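Local coordinates for penicillin-binding protein activator LpoA (Escherichia coli, PDB 6DR3) that regulates peptidoglycan synthesis as an outer-membrane lipoprotein that activates penicillin-binding protein 1A and stimulates its transpeptidase activity in vitro, represented here by its amino-terminal domain, at residues Q103-I114 / A128-L136. Sequence-based numbering, arbitrary orientation.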
loop_
_atom_site.group_PDB
_atom_site.type_symbol
_atom_site.label_atom_id
_atom_site.label_comp_id
_atom_site.label_asym_id
_atom_site.label_seq_id
_atom_site.Cartn_x
_atom_site.Cartn_y
_atom_site.Cartn_z
ATOM N N GLN A 103 -6.724 -10.289 0.909
ATOM C CA GLN A 103 -6.666 -8.955 0.315
ATOM C C GLN A 103 -6.089 -7.938 1.292
ATOM O O GLN A 103 -5.131 -7.226 0.969
ATOM C CB GLN A 103 -8.054 -8.516 -0.153
ATOM C CG GLN A 103 -8.060 -7.120 -0.770
ATOM C CD GLN A 103 -9.365 -6.778 -1.459
ATOM O OE1 GLN A 103 -9.426 -6.669 -2.684
ATOM N NE2 GLN A 103 -10.418 -6.594 -0.671
ATOM N N ASN A 104 -6.673 -7.838 2.492
ATOM C CA ASN A 104 -6.144 -6.918 3.494
ATOM C C ASN A 104 -4.653 -7.139 3.711
ATOM O O ASN A 104 -3.886 -6.178 3.827
ATOM C CB ASN A 104 -6.899 -7.080 4.814
ATOM C CG ASN A 104 -6.170 -6.436 5.986
ATOM O OD1 ASN A 104 -5.544 -7.122 6.798
ATOM N ND2 ASN A 104 -6.241 -5.111 6.070
ATOM N N GLN A 105 -4.227 -8.404 3.769
ATOM C CA GLN A 105 -2.807 -8.702 3.939
ATOM C C GLN A 105 -2.011 -8.308 2.701
ATOM O O GLN A 105 -0.902 -7.770 2.817
ATOM C CB GLN A 105 -2.619 -10.187 4.248
ATOM C CG GLN A 105 -3.021 -10.583 5.658
ATOM C CD GLN A 105 -2.778 -12.053 5.944
ATOM O OE1 GLN A 105 -2.936 -12.901 5.069
ATOM N NE2 GLN A 105 -2.383 -12.358 7.173
ATOM N N GLN A 106 -2.556 -8.562 1.511
ATOM C CA GLN A 106 -1.880 -8.143 0.287
ATOM C C GLN A 106 -1.718 -6.629 0.241
ATOM O O GLN A 106 -0.659 -6.122 -0.150
ATOM C CB GLN A 106 -2.653 -8.633 -0.937
ATOM C CG GLN A 106 -2.633 -10.140 -1.114
ATOM C CD GLN A 106 -3.454 -10.600 -2.301
ATOM O OE1 GLN A 106 -3.762 -9.818 -3.200
ATOM N NE2 GLN A 106 -3.814 -11.878 -2.310
ATOM N N ALA A 107 -2.756 -5.890 0.635
ATOM C CA ALA A 107 -2.647 -4.435 0.666
ATOM C C ALA A 107 -1.534 -3.992 1.607
ATOM O O ALA A 107 -0.789 -3.053 1.301
ATOM C CB ALA A 107 -3.982 -3.815 1.083
ATOM N N ARG A 108 -1.405 -4.660 2.758
ATOM C CA ARG A 108 -0.329 -4.334 3.689
ATOM C C ARG A 108 1.019 -4.820 3.176
ATOM O O ARG A 108 2.044 -4.170 3.418
ATOM C CB ARG A 108 -0.623 -4.939 5.060
ATOM C CG ARG A 108 -1.759 -4.260 5.806
ATOM C CD ARG A 108 -2.289 -5.152 6.914
ATOM N NE ARG A 108 -1.240 -5.550 7.851
ATOM C CZ ARG A 108 -1.322 -6.596 8.671
ATOM N NH1 ARG A 108 -2.403 -7.366 8.669
ATOM N NH2 ARG A 108 -0.317 -6.879 9.490
ATOM N N TYR A 109 1.044 -5.959 2.483
ATOM C CA TYR A 109 2.276 -6.415 1.848
ATOM C C TYR A 109 2.814 -5.358 0.892
ATOM O O TYR A 109 3.998 -5.003 0.939
ATOM C CB TYR A 109 2.025 -7.734 1.113
ATOM C CG TYR A 109 3.116 -8.105 0.133
ATOM C CD1 TYR A 109 4.224 -8.836 0.539
ATOM C CD2 TYR A 109 3.036 -7.724 -1.202
ATOM C CE1 TYR A 109 5.222 -9.176 -0.354
ATOM C CE2 TYR A 109 4.028 -8.058 -2.101
ATOM C CZ TYR A 109 5.122 -8.781 -1.672
ATOM O OH TYR A 109 6.110 -9.121 -2.568
ATOM N N TRP A 110 1.955 -4.838 0.015
ATOM C CA TRP A 110 2.401 -3.822 -0.931
ATOM C C TRP A 110 2.716 -2.504 -0.237
ATOM O O TRP A 110 3.628 -1.787 -0.663
ATOM C CB TRP A 110 1.347 -3.617 -2.017
ATOM C CG TRP A 110 1.205 -4.809 -2.911
ATOM C CD1 TRP A 110 0.142 -5.657 -2.985
ATOM C CD2 TRP A 110 2.172 -5.294 -3.849
ATOM N NE1 TRP A 110 0.383 -6.637 -3.918
ATOM C CE2 TRP A 110 1.623 -6.436 -4.463
ATOM C CE3 TRP A 110 3.449 -4.871 -4.233
ATOM C CZ2 TRP A 110 2.304 -7.160 -5.439
ATOM C CZ3 TRP A 110 4.123 -5.591 -5.203
ATOM C CH2 TRP A 110 3.550 -6.722 -5.795
ATOM N N GLN A 111 1.987 -2.163 0.826
ATOM C CA GLN A 111 2.340 -0.968 1.585
ATOM C C GLN A 111 3.737 -1.097 2.176
ATOM O O GLN A 111 4.492 -0.117 2.226
ATOM C CB GLN A 111 1.315 -0.711 2.688
ATOM C CG GLN A 111 1.491 0.635 3.381
ATOM C CD GLN A 111 1.233 1.809 2.451
ATOM O OE1 GLN A 111 0.248 1.826 1.715
ATOM N NE2 GLN A 111 2.123 2.792 2.478
ATOM N N ALA A 112 4.103 -2.299 2.627
ATOM C CA ALA A 112 5.456 -2.517 3.129
ATOM C C ALA A 112 6.487 -2.308 2.028
ATOM O O ALA A 112 7.557 -1.737 2.268
ATOM C CB ALA A 112 5.578 -3.921 3.719
ATOM N N LYS A 113 6.184 -2.758 0.809
ATOM C CA LYS A 113 7.096 -2.520 -0.303
ATOM C C LYS A 113 7.157 -1.039 -0.651
ATOM O O LYS A 113 8.234 -0.509 -0.946
ATOM C CB LYS A 113 6.672 -3.343 -1.520
ATOM C CG LYS A 113 6.613 -4.840 -1.259
ATOM C CD LYS A 113 6.902 -5.645 -2.517
ATOM C CE LYS A 113 8.390 -5.678 -2.832
ATOM N NZ LYS A 113 8.697 -6.555 -3.995
ATOM N N ILE A 114 6.013 -0.355 -0.621
ATOM C CA ILE A 114 5.999 1.089 -0.847
ATOM C C ILE A 114 6.837 1.793 0.213
ATOM O O ILE A 114 7.688 2.635 -0.098
ATOM C CB ILE A 114 4.552 1.614 -0.868
ATOM C CG1 ILE A 114 3.800 1.046 -2.073
ATOM C CG2 ILE A 114 4.523 3.143 -0.909
ATOM C CD1 ILE A 114 2.297 1.198 -1.985
ATOM N N ALA A 128 4.551 -1.393 -7.258
ATOM C CA ALA A 128 3.961 -1.666 -5.951
ATOM C C ALA A 128 2.684 -0.858 -5.752
ATOM O O ALA A 128 1.670 -1.385 -5.278
ATOM C CB ALA A 128 4.971 -1.362 -4.845
ATOM N N LEU A 129 2.716 0.428 -6.107
ATOM C CA LEU A 129 1.509 1.244 -6.032
ATOM C C LEU A 129 0.418 0.692 -6.940
ATOM O O LEU A 129 -0.757 0.650 -6.557
ATOM C CB LEU A 129 1.834 2.689 -6.411
ATOM C CG LEU A 129 2.650 3.478 -5.389
ATOM C CD1 LEU A 129 3.264 4.705 -6.039
ATOM C CD2 LEU A 129 1.777 3.878 -4.212
ATOM N N ILE A 130 0.793 0.260 -8.146
ATOM C CA ILE A 130 -0.189 -0.245 -9.100
ATOM C C ILE A 130 -0.770 -1.569 -8.618
ATOM O O ILE A 130 -1.970 -1.828 -8.774
ATOM C CB ILE A 130 0.452 -0.372 -10.495
ATOM C CG1 ILE A 130 0.743 1.020 -11.060
ATOM C CG2 ILE A 130 -0.453 -1.150 -11.452
ATOM C CD1 ILE A 130 1.651 1.020 -12.270
ATOM N N ALA A 131 0.064 -2.430 -8.030
ATOM C CA ALA A 131 -0.432 -3.708 -7.531
ATOM C C ALA A 131 -1.354 -3.521 -6.332
ATOM O O ALA A 131 -2.273 -4.323 -6.127
ATOM C CB ALA A 131 0.739 -4.616 -7.159
ATOM N N GLN A 132 -1.129 -2.475 -5.535
ATOM C CA GLN A 132 -1.934 -2.247 -4.340
ATOM C C GLN A 132 -3.271 -1.589 -4.655
ATOM O O GLN A 132 -4.266 -1.872 -3.980
ATOM C CB GLN A 132 -1.162 -1.375 -3.351
ATOM C CG GLN A 132 -1.836 -1.216 -1.989
ATOM C CD GLN A 132 -1.283 -0.042 -1.205
ATOM O OE1 GLN A 132 -1.204 1.075 -1.717
ATOM N NE2 GLN A 132 -0.895 -0.290 0.044
ATOM N N GLU A 133 -3.313 -0.716 -5.660
ATOM C CA GLU A 133 -4.499 0.104 -5.893
ATOM C C GLU A 133 -5.789 -0.702 -5.996
ATOM O O GLU A 133 -6.792 -0.283 -5.392
ATOM C CB GLU A 133 -4.284 0.959 -7.151
ATOM C CG GLU A 133 -5.465 1.849 -7.521
ATOM C CD GLU A 133 -6.557 1.107 -8.275
ATOM O OE1 GLU A 133 -6.232 0.156 -9.015
ATOM O OE2 GLU A 133 -7.741 1.471 -8.119
ATOM N N PRO A 134 -5.852 -1.824 -6.717
ATOM C CA PRO A 134 -7.123 -2.564 -6.792
ATOM C C PRO A 134 -7.592 -3.100 -5.450
ATOM O O PRO A 134 -8.777 -3.423 -5.307
ATOM C CB PRO A 134 -6.815 -3.707 -7.773
ATOM C CG PRO A 134 -5.574 -3.292 -8.492
ATOM C CD PRO A 134 -4.800 -2.463 -7.525
ATOM N N LEU A 135 -6.702 -3.210 -4.465
ATOM C CA LEU A 135 -7.053 -3.751 -3.158
ATOM C C LEU A 135 -7.609 -2.701 -2.203
ATOM O O LEU A 135 -8.124 -3.068 -1.142
ATOM C CB LEU A 135 -5.822 -4.404 -2.520
ATOM C CG LEU A 135 -4.965 -5.285 -3.436
ATOM C CD1 LEU A 135 -3.734 -5.793 -2.699
ATOM C CD2 LEU A 135 -5.773 -6.449 -3.991
ATOM N N LEU A 136 -7.531 -1.421 -2.552
ATOM C CA LEU A 136 -7.875 -0.338 -1.641
ATOM C C LEU A 136 -9.314 0.114 -1.858
ATOM O O LEU A 136 -9.812 0.122 -2.988
ATOM C CB LEU A 136 -6.932 0.853 -1.838
ATOM C CG LEU A 136 -5.440 0.577 -1.654
ATOM C CD1 LEU A 136 -4.624 1.791 -2.080
ATOM C CD2 LEU A 136 -5.142 0.205 -0.211
HETATM O O HOH W 1 -0.995 3.289 -0.249
#
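Gln132 of helix 123-132 fits as a knob into a hole made by Ala107, Trp110, Gln111 and Ile114 of helix 103-117. CB of Gln132 lies 3.6 Å from CB of Trp110. CG stands anti to the backbone N (chi1 -173°), and the extended chain runs on past the Trp110 CB toward the Ala107 carbonyl. CD and OE1 pack against CD1 of Ile114, with OE1 the nearer. At the tip, NE2 donates two nearly straight hydrogen bonds, both in the plane of its own amide. Gln132 NE2 lies 3.0 Å from Ala107 O and 2.9 Å from Gln111 OE1. Ala107 O also accepts its helical bond from Gln111 N, which arrives from the opposite face of the carbonyl plane. OE1 of Gln132 accepts from Asn144 ND2 in helix 138-153, and a water links it to Gln111 OE1.

Around this polar group the packing is mostly apolar. The methyl of Ala131 sits over the six-membered ring of Trp110 in a CH-pi contact, 3.5 Å from CB to the ring centroid. Tyr109 covers the opposite face. CD1 of Leu135 meets the indole edge at CD1 and also touches CB of Gln106. Toward the other end, CD1 of Ile114 reaches CD2 of Leu129 at 3.5 Å.

Helices 103-114 and 128-132 run antiparallel at 166°, with a closest axis approach of 9.0 Å, as a helical hairpin of the kind found in TPR-like folds. The buried Gln132 amide has partners for both its N and its O. Its two donated bonds fix the amide's rotation and tie the helices together within a largely apolar interface.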